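Local coordinates for protein WR4 (Caenorhabditis elegans, PDB 1M1S) that is of unknown function but belongs to the major sperm protein family as a sperm-specific class P protein, probably with a role in nematode sperm, at residues A[35-41]-A[57-63]; A[27-33]-A[64-70]. All blocks are in the same frame, centred on the assembly; numbering follows the deposited sequence.

Contact 1 of 2, residues A[35-41]-A[57-63]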
ATOM      1  N   SER A  35     -14.356  -1.762  -6.309  1.00 35.00           N
ATOM      2  CA  SER A  35     -14.872  -2.921  -7.031  1.00 35.00           C
ATOM      3  C   SER A  35     -15.958  -3.561  -6.197  1.00 35.00           C
ATOM      4  O   SER A  35     -16.077  -3.306  -4.991  1.00 35.00           O
ATOM      5  CB  SER A  35     -13.775  -3.958  -7.291  1.00 35.00           C
ATOM      6  OG  SER A  35     -14.234  -4.994  -8.150  1.00 35.00           O
ATOM      7  N   ASP A  36     -16.803  -4.339  -6.858  1.00 35.00           N
ATOM      8  CA  ASP A  36     -17.855  -5.029  -6.137  1.00 35.00           C
ATOM      9  C   ASP A  36     -17.310  -6.410  -5.773  1.00 35.00           C
ATOM     10  O   ASP A  36     -17.993  -7.242  -5.171  1.00 35.00           O
ATOM     11  CB  ASP A  36     -19.118  -5.124  -6.980  1.00 35.00           C
ATOM     12  CG  ASP A  36     -19.728  -3.774  -7.265  1.00 35.00           C
ATOM     13  OD1 ASP A  36     -19.973  -2.997  -6.308  1.00 35.00           O
ATOM     14  OD2 ASP A  36     -19.954  -3.513  -8.464  1.00 35.00           O
ATOM     15  N   SER A  37     -16.047  -6.614  -6.125  1.00 35.00           N
ATOM     16  CA  SER A  37     -15.335  -7.845  -5.851  1.00 35.00           C
ATOM     17  C   SER A  37     -14.304  -7.530  -4.797  1.00 35.00           C
ATOM     18  O   SER A  37     -13.976  -6.373  -4.572  1.00 35.00           O
ATOM     19  CB  SER A  37     -14.627  -8.326  -7.106  1.00 35.00           C
ATOM     20  OG  SER A  37     -13.614  -9.244  -6.756  1.00 35.00           O
ATOM     21  N   ARG A  38     -13.792  -8.568  -4.156  1.00 35.00           N
ATOM     22  CA  ARG A  38     -12.785  -8.391  -3.126  1.00 35.00           C
ATOM     23  C   ARG A  38     -11.418  -8.227  -3.782  1.00 35.00           C
ATOM     24  O   ARG A  38     -11.183  -8.696  -4.902  1.00 35.00           O
ATOM     25  CB  ARG A  38     -12.804  -9.584  -2.170  1.00 35.00           C
ATOM     26  CG  ARG A  38     -12.186  -9.325  -0.789  1.00 35.00           C
ATOM     27  CD  ARG A  38     -12.942 -10.140   0.292  1.00 35.00           C
ATOM     28  NE  ARG A  38     -12.086 -10.935   1.187  1.00 35.00           N
ATOM     29  CZ  ARG A  38     -11.544 -12.112   0.881  1.00 35.00           C
ATOM     30  NH1 ARG A  38     -11.741 -12.667  -0.307  1.00 35.00           N
ATOM     31  NH2 ARG A  38     -10.823 -12.744   1.783  1.00 35.00           N
ATOM     32  N   LEU A  39     -10.542  -7.502  -3.093  1.00 35.00           N
ATOM     33  CA  LEU A  39      -9.192  -7.235  -3.573  1.00 35.00           C
ATOM     34  C   LEU A  39      -8.094  -7.704  -2.609  1.00 35.00           C
ATOM     35  O   LEU A  39      -8.294  -7.811  -1.387  1.00 35.00           O
ATOM     36  CB  LEU A  39      -9.007  -5.735  -3.857  1.00 35.00           C
ATOM     37  CG  LEU A  39      -9.927  -4.996  -4.827  1.00 35.00           C
ATOM     38  CD1 LEU A  39      -9.666  -3.512  -4.699  1.00 35.00           C
ATOM     39  CD2 LEU A  39      -9.722  -5.473  -6.253  1.00 35.00           C
ATOM     40  N   ALA A  40      -6.936  -7.993  -3.193  1.00 35.00           N
ATOM     41  CA  ALA A  40      -5.765  -8.418  -2.459  1.00 35.00           C
ATOM     42  C   ALA A  40      -4.752  -7.356  -2.803  1.00 35.00           C
ATOM     43  O   ALA A  40      -4.729  -6.881  -3.923  1.00 35.00           O
ATOM     44  CB  ALA A  40      -5.297  -9.773  -2.957  1.00 35.00           C
ATOM     45  N   PHE A  41      -3.969  -6.905  -1.843  1.00 35.00           N
ATOM     46  CA  PHE A  41      -2.983  -5.908  -2.187  1.00 35.00           C
ATOM     47  C   PHE A  41      -1.586  -6.306  -1.739  1.00 35.00           C
ATOM     48  O   PHE A  41      -1.422  -6.981  -0.716  1.00 35.00           O
ATOM     49  CB  PHE A  41      -3.400  -4.498  -1.721  1.00 35.00           C
ATOM     50  CG  PHE A  41      -3.367  -4.283  -0.227  1.00 35.00           C
ATOM     51  CD1 PHE A  41      -2.194  -3.875   0.409  1.00 35.00           C
ATOM     52  CD2 PHE A  41      -4.519  -4.421   0.536  1.00 35.00           C
ATOM     53  CE1 PHE A  41      -2.169  -3.596   1.786  1.00 35.00           C
ATOM     54  CE2 PHE A  41      -4.509  -4.143   1.922  1.00 35.00           C
ATOM     55  CZ  PHE A  41      -3.327  -3.732   2.547  1.00 35.00           C
ATOM     56  N   TYR A  57       0.964  -7.434   2.667  1.00 35.00           N
ATOM     57  CA  TYR A  57      -0.128  -8.037   1.914  1.00 35.00           C
ATOM     58  C   TYR A  57      -1.431  -7.794   2.655  1.00 35.00           C
ATOM     59  O   TYR A  57      -1.421  -7.419   3.825  1.00 35.00           O
ATOM     60  CB  TYR A  57       0.107  -9.531   1.761  1.00 35.00           C
ATOM     61  CG  TYR A  57       1.180  -9.839   0.743  1.00 35.00           C
ATOM     62  CD1 TYR A  57       2.524  -9.895   1.108  1.00 35.00           C
ATOM     63  CD2 TYR A  57       0.857 -10.034  -0.610  1.00 35.00           C
ATOM     64  CE1 TYR A  57       3.511 -10.125   0.162  1.00 35.00           C
ATOM     65  CE2 TYR A  57       1.848 -10.264  -1.562  1.00 35.00           C
ATOM     66  CZ  TYR A  57       3.170 -10.308  -1.165  1.00 35.00           C
ATOM     67  OH  TYR A  57       4.167 -10.509  -2.083  1.00 35.00           O
ATOM     68  N   GLY A  58      -2.563  -7.955   1.979  1.00 35.00           N
ATOM     69  CA  GLY A  58      -3.833  -7.753   2.668  1.00 35.00           C
ATOM     70  C   GLY A  58      -5.067  -7.654   1.797  1.00 35.00           C
ATOM     71  O   GLY A  58      -4.963  -7.375   0.599  1.00 35.00           O
ATOM     72  N   PHE A  59      -6.238  -7.842   2.405  1.00 35.00           N
ATOM     73  CA  PHE A  59      -7.486  -7.762   1.669  1.00 35.00           C
ATOM     74  C   PHE A  59      -8.198  -6.470   1.897  1.00 35.00           C
ATOM     75  O   PHE A  59      -7.874  -5.750   2.833  1.00 35.00           O
ATOM     76  CB  PHE A  59      -8.404  -8.894   2.067  1.00 35.00           C
ATOM     77  CG  PHE A  59      -7.934 -10.204   1.594  1.00 35.00           C
ATOM     78  CD1 PHE A  59      -7.591 -11.190   2.490  1.00 35.00           C
ATOM     79  CD2 PHE A  59      -7.821 -10.456   0.240  1.00 35.00           C
ATOM     80  CE1 PHE A  59      -7.118 -12.406   2.053  1.00 35.00           C
ATOM     81  CE2 PHE A  59      -7.344 -11.675  -0.218  1.00 35.00           C
ATOM     82  CZ  PHE A  59      -7.001 -12.660   0.698  1.00 35.00           C
ATOM     83  N   VAL A  60      -9.046  -6.101   0.944  1.00 35.00           N
ATOM     84  CA  VAL A  60      -9.884  -4.911   1.076  1.00 35.00           C
ATOM     85  C   VAL A  60     -11.215  -5.387   0.563  1.00 35.00           C
ATOM     86  O   VAL A  60     -11.405  -5.570  -0.645  1.00 35.00           O
ATOM     87  CB  VAL A  60      -9.463  -3.680   0.232  1.00 35.00           C
ATOM     88  CG1 VAL A  60     -10.334  -2.479   0.624  1.00 35.00           C
ATOM     89  CG2 VAL A  60      -7.987  -3.351   0.417  1.00 35.00           C
ATOM     90  N   ASP A  61     -12.137  -5.611   1.489  1.00 35.00           N
ATOM     91  CA  ASP A  61     -13.460  -6.065   1.117  1.00 35.00           C
ATOM     92  C   ASP A  61     -13.994  -5.230  -0.042  1.00 35.00           C
ATOM     93  O   ASP A  61     -13.411  -4.205  -0.399  1.00 35.00           O
ATOM     94  CB  ASP A  61     -14.398  -6.000   2.320  1.00 35.00           C
ATOM     95  CG  ASP A  61     -14.073  -7.055   3.369  1.00 35.00           C
ATOM     96  OD1 ASP A  61     -13.501  -8.114   3.016  1.00 35.00           O
ATOM     97  OD2 ASP A  61     -14.405  -6.834   4.553  1.00 35.00           O
ATOM     98  N   ALA A  62     -15.063  -5.705  -0.667  1.00 35.00           N
ATOM     99  CA  ALA A  62     -15.670  -5.017  -1.798  1.00 35.00           C
ATOM    100  C   ALA A  62     -16.260  -3.680  -1.346  1.00 35.00           C
ATOM    101  O   ALA A  62     -16.989  -3.639  -0.345  1.00 35.00           O
ATOM    102  CB  ALA A  62     -16.730  -5.887  -2.401  1.00 35.00           C
ATOM    103  N   LYS A  63     -15.910  -2.598  -2.069  1.00 35.00           N
ATOM    104  CA  LYS A  63     -16.340  -1.204  -1.795  1.00 35.00           C
ATOM    105  C   LYS A  63     -16.052  -0.848  -0.328  1.00 35.00           C
ATOM    106  O   LYS A  63     -16.776  -0.070   0.301  1.00 35.00           O
ATOM    107  CB  LYS A  63     -17.831  -0.992  -2.134  1.00 35.00           C
ATOM    108  CG  LYS A  63     -18.290  -1.499  -3.540  1.00 35.00           C
ATOM    109  CD  LYS A  63     -17.991  -0.528  -4.692  1.00 35.00           C
ATOM    110  CE  LYS A  63     -18.956   0.653  -4.741  1.00 35.00           C
ATOM    111  NZ  LYS A  63     -20.312   0.192  -5.084  1.00 35.00           N
TER

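Contact 2 of 2, residues A[27-33]-A[64-70]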
ATOM      1  N   SER A  27       2.600   8.359   9.393  1.00 35.00           N
ATOM      2  CA  SER A  27       1.351   8.684   8.690  1.00 35.00           C
ATOM      3  C   SER A  27       0.513   7.428   8.428  1.00 35.00           C
ATOM      4  O   SER A  27       1.053   6.389   8.082  1.00 35.00           O
ATOM      5  CB  SER A  27       1.638   9.360   7.354  1.00 35.00           C
ATOM      6  OG  SER A  27       2.225   8.427   6.465  1.00 35.00           O
ATOM      7  N   THR A  28      -0.806   7.539   8.564  1.00 35.00           N
ATOM      8  CA  THR A  28      -1.704   6.401   8.339  1.00 35.00           C
ATOM      9  C   THR A  28      -2.384   6.635   6.990  1.00 35.00           C
ATOM     10  O   THR A  28      -2.588   7.791   6.583  1.00 35.00           O
ATOM     11  CB  THR A  28      -2.837   6.273   9.431  1.00 35.00           C
ATOM     12  OG1 THR A  28      -2.290   6.349  10.760  1.00 35.00           O
ATOM     13  CG2 THR A  28      -3.537   4.922   9.296  1.00 35.00           C
ATOM     14  N   HIS A  29      -2.642   5.554   6.253  1.00 35.00           N
ATOM     15  CA  HIS A  29      -3.312   5.677   4.963  1.00 35.00           C
ATOM     16  C   HIS A  29      -4.534   4.780   4.848  1.00 35.00           C
ATOM     17  O   HIS A  29      -4.593   3.707   5.429  1.00 35.00           O
ATOM     18  CB  HIS A  29      -2.333   5.438   3.809  1.00 35.00           C
ATOM     19  CG  HIS A  29      -1.133   6.334   3.837  1.00 35.00           C
ATOM     20  ND1 HIS A  29      -0.944   7.368   2.945  1.00 35.00           N
ATOM     21  CD2 HIS A  29      -0.068   6.366   4.674  1.00 35.00           C
ATOM     22  CE1 HIS A  29       0.178   8.001   3.235  1.00 35.00           C
ATOM     23  NE2 HIS A  29       0.726   7.410   4.280  1.00 35.00           N
ATOM     24  N   ASN A  30      -5.517   5.248   4.104  1.00 35.00           N
ATOM     25  CA  ASN A  30      -6.749   4.520   3.907  1.00 35.00           C
ATOM     26  C   ASN A  30      -6.758   3.949   2.492  1.00 35.00           C
ATOM     27  O   ASN A  30      -6.723   4.704   1.530  1.00 35.00           O
ATOM     28  CB  ASN A  30      -7.915   5.508   4.089  1.00 35.00           C
ATOM     29  CG  ASN A  30      -9.291   4.849   4.032  1.00 35.00           C
ATOM     30  OD1 ASN A  30      -9.408   3.633   3.818  1.00 35.00           O
ATOM     31  ND2 ASN A  30     -10.346   5.658   4.223  1.00 35.00           N
ATOM     32  N   ILE A  31      -6.746   2.629   2.345  1.00 35.00           N
ATOM     33  CA  ILE A  31      -6.817   2.051   1.002  1.00 35.00           C
ATOM     34  C   ILE A  31      -8.287   1.686   0.826  1.00 35.00           C
ATOM     35  O   ILE A  31      -8.797   0.835   1.549  1.00 35.00           O
ATOM     36  CB  ILE A  31      -5.923   0.799   0.852  1.00 35.00           C
ATOM     37  CG1 ILE A  31      -4.480   1.170   1.152  1.00 35.00           C
ATOM     38  CG2 ILE A  31      -6.016   0.226  -0.559  1.00 35.00           C
ATOM     39  CD1 ILE A  31      -3.532   0.001   1.146  1.00 35.00           C
ATOM     40  N   THR A  32      -8.989   2.393  -0.054  1.00 35.00           N
ATOM     41  CA  THR A  32     -10.408   2.113  -0.269  1.00 35.00           C
ATOM     42  C   THR A  32     -10.726   1.464  -1.594  1.00 35.00           C
ATOM     43  O   THR A  32     -10.146   1.812  -2.617  1.00 35.00           O
ATOM     44  CB  THR A  32     -11.285   3.355  -0.063  1.00 35.00           C
ATOM     45  OG1 THR A  32     -10.678   4.495  -0.670  1.00 35.00           O
ATOM     46  CG2 THR A  32     -11.445   3.616   1.393  1.00 35.00           C
ATOM     47  N   SER A  33     -11.632   0.491  -1.549  1.00 35.00           N
ATOM     48  CA  SER A  33     -12.028  -0.258  -2.734  1.00 35.00           C
ATOM     49  C   SER A  33     -13.160   0.377  -3.538  1.00 35.00           C
ATOM     50  O   SER A  33     -13.970   1.129  -3.011  1.00 35.00           O
ATOM     51  CB  SER A  33     -12.427  -1.673  -2.327  1.00 35.00           C
ATOM     52  OG  SER A  33     -12.743  -2.465  -3.458  1.00 35.00           O
ATOM     53  N   GLY A  64     -14.941  -1.393   0.174  1.00 35.00           N
ATOM     54  CA  GLY A  64     -14.530  -1.199   1.557  1.00 35.00           C
ATOM     55  C   GLY A  64     -13.359  -0.287   1.849  1.00 35.00           C
ATOM     56  O   GLY A  64     -13.122   0.693   1.143  1.00 35.00           O
ATOM     57  N   LYS A  65     -12.614  -0.642   2.890  1.00 35.00           N
ATOM     58  CA  LYS A  65     -11.491   0.166   3.353  1.00 35.00           C
ATOM     59  C   LYS A  65     -10.532  -0.716   4.170  1.00 35.00           C
ATOM     60  O   LYS A  65     -10.985  -1.648   4.827  1.00 35.00           O
ATOM     61  CB  LYS A  65     -12.041   1.306   4.241  1.00 35.00           C
ATOM     62  CG  LYS A  65     -13.180   0.912   5.251  1.00 35.00           C
ATOM     63  CD  LYS A  65     -13.785   2.120   5.999  1.00 35.00           C
ATOM     64  CE  LYS A  65     -14.943   1.709   6.925  1.00 35.00           C
ATOM     65  NZ  LYS A  65     -15.627   2.859   7.653  1.00 35.00           N
ATOM     66  N   SER A  66      -9.219  -0.464   4.076  1.00 35.00           N
ATOM     67  CA  SER A  66      -8.149  -1.212   4.795  1.00 35.00           C
ATOM     68  C   SER A  66      -7.016  -0.230   5.072  1.00 35.00           C
ATOM     69  O   SER A  66      -6.680   0.545   4.165  1.00 35.00           O
ATOM     70  CB  SER A  66      -7.580  -2.351   3.953  1.00 35.00           C
ATOM     71  OG  SER A  66      -8.575  -3.320   3.665  1.00 35.00           O
ATOM     72  N   LYS A  67      -6.417  -0.258   6.275  1.00 35.00           N
ATOM     73  CA  LYS A  67      -5.331   0.701   6.555  1.00 35.00           C
ATOM     74  C   LYS A  67      -3.914   0.327   6.289  1.00 35.00           C
ATOM     75  O   LYS A  67      -3.537  -0.831   6.398  1.00 35.00           O
ATOM     76  CB  LYS A  67      -5.481   1.363   7.913  1.00 35.00           C
ATOM     77  CG  LYS A  67      -5.199   0.501   9.088  1.00 35.00           C
ATOM     78  CD  LYS A  67      -4.484   1.307  10.135  1.00 35.00           C
ATOM     79  CE  LYS A  67      -4.363   0.549  11.433  1.00 35.00           C
ATOM     80  NZ  LYS A  67      -3.498   1.327  12.359  1.00 35.00           N
ATOM     81  N   LEU A  68      -3.136   1.349   5.983  1.00 35.00           N
ATOM     82  CA  LEU A  68      -1.746   1.136   5.715  1.00 35.00           C
ATOM     83  C   LEU A  68      -0.928   1.972   6.680  1.00 35.00           C
ATOM     84  O   LEU A  68      -1.194   3.154   6.842  1.00 35.00           O
ATOM     85  CB  LEU A  68      -1.413   1.562   4.254  1.00 35.00           C
ATOM     86  CG  LEU A  68      -0.025   1.290   3.685  1.00 35.00           C
ATOM     87  CD1 LEU A  68       0.309  -0.206   3.755  1.00 35.00           C
ATOM     88  CD2 LEU A  68       0.036   1.789   2.241  1.00 35.00           C
ATOM     89  N   ASP A  69       0.035   1.312   7.335  1.00 35.00           N
ATOM     90  CA  ASP A  69       0.927   1.940   8.291  1.00 35.00           C
ATOM     91  C   ASP A  69       2.364   2.072   7.770  1.00 35.00           C
ATOM     92  O   ASP A  69       3.042   1.049   7.646  1.00 35.00           O
ATOM     93  CB  ASP A  69       0.890   1.214   9.630  1.00 35.00           C
ATOM     94  CG  ASP A  69      -0.421   1.296  10.319  1.00 35.00           C
ATOM     95  OD1 ASP A  69      -1.234   2.108   9.791  1.00 35.00           O
ATOM     96  OD2 ASP A  69      -0.645   0.621  11.334  1.00 35.00           O
ATOM     97  N   ILE A  70       2.786   3.289   7.403  1.00 35.00           N
ATOM     98  CA  ILE A  70       4.148   3.611   6.925  1.00 35.00           C
ATOM     99  C   ILE A  70       4.821   4.318   8.115  1.00 35.00           C
ATOM    100  O   ILE A  70       4.204   5.207   8.688  1.00 35.00           O
ATOM    101  CB  ILE A  70       4.075   4.556   5.687  1.00 35.00           C
ATOM    102  CG1 ILE A  70       3.081   4.014   4.712  1.00 35.00           C
ATOM    103  CG2 ILE A  70       5.412   4.804   5.109  1.00 35.00           C
ATOM    104  CD1 ILE A  70       2.753   4.903   3.521  1.00 35.00           C
TER
HETATM  105  O   HOH W   1     -14.680   2.864  -0.188  1.00 35.00           O

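Contact 1 of 2, residues A[35-41]-A[57-63]
The guanidinium of R38 lies flat on the ring of F59, its CZ 4.1 Å from the ring centroid: a cation-pi stack on the sheet face that carries A40 and F59, partly covered by E93 and P96. At the edge of the guanidinium sits the D61 carboxylate, where R38 NE and D61 OD1 make a long salt bridge of 3.6 Å. On the opposite face, the F41 ring folds back over the facing strand, and G58 CA packs against it in a CH-pi contact 4.1 Å from the ring centroid. Any CB on G58 would clash with this ring, and its backbone angles alone call for glycine. Two residues on from G58, V60 CG2 touches F41 CD2 at 3.6 Å. The contact belongs to the beta hairpin of strands 38-45 and 51-60 in the immunoglobulin-like major sperm protein domain; segments 38-41 and 57-60 run antiparallel at 162°. L39 and V60 form a hydrogen-bonded pair, with L39 N to V60 O at 3.2 Å and V60 N to L39 O at 3.0 Å; A40 and F59 are a non-hydrogen-bonded pair. F41 N donates to G58 O at 2.7 Å, while the return bond, G58 N to F41 O at 3.1 Å, is weak. Outside the paired strands the two segments stay together through A62, whose CB lies 3.3 Å from D36 O, and a weak bond from K63 N to S35 O (3.0 Å). An ST turn, S37 N to S35 OG at 3.2 Å, shapes the bend from which D36 OD1 meets K63 NZ in a 3.4 Å salt bridge.

Contact 2 of 2, residues A[27-33]-A[64-70]
G64 leads into strand 65-72 by accepting a hydrogen bond through its O from S33 N (3.1 Å); a water donates to the same G64 O at 3.0 Å and, weakly, to S33 O at 3.4 Å. K65 begins the regular antiparallel pairing, its CB 3.7 Å from T32 CG2 in a non-hydrogen-bonded pair. S66 and I31 then exchange two backbone bonds, I31 N to S66 O at 2.8 Å and S66 N to I31 O at 2.9 Å, while the S66 hydroxyl is probably hydrogen-bonded to F59 O. K67, facing N30 on the outer side, runs along its own strand to D69, and K67 NZ meets D69 OD2 in a 3.1 Å salt bridge. Between these charges L68 turns inward: L68 N binds H29 O at 2.8 Å, H29 N binds L68 O at 2.9 Å, and L68 CB rests 4.1 Å from I31 CD1. D69 lies opposite T28, with T28 CG2 3.7 Å from D69 OD1. At I70 the strands diverge, yet its CD1 reaches H29 NE2 at 3.3 Å; that imidazole nitrogen is hydrogen-bonded to S27 OG at 2.8 Å. In this beta-sandwich-like domain, strand 25-33 is flanked on its other edge by strand 11-20, which receives H29 ND1 at P15 O, and strand 65-72 by strand 51-60. The inward I31 and L68 pack on I84 of strand 79-89 and, respectively, on F41 and V43 of strand 38-45.

Strands 51-60 and 65-72, consecutive in the chain and neighbours in the sheet, join the two contacts, whose centres lie about 12 Å apart. Both are partly buried antiparallel pairings, but contact 1 joins the strands of a hairpin, its centre about 12 Å from that of the chain, whereas contact 2 pairs more distant strands about 7 Å from it, centre to centre. The inward face of contact 1 (L39, F41, V60) is apolar; that of contact 2 mixes I31, L68 and I70 with hydrogen-bonded S27, H29 and S66. Salt bridges cross between the segments in contact 1, while in contact 2 the K67-D69 bridge stays within one strand.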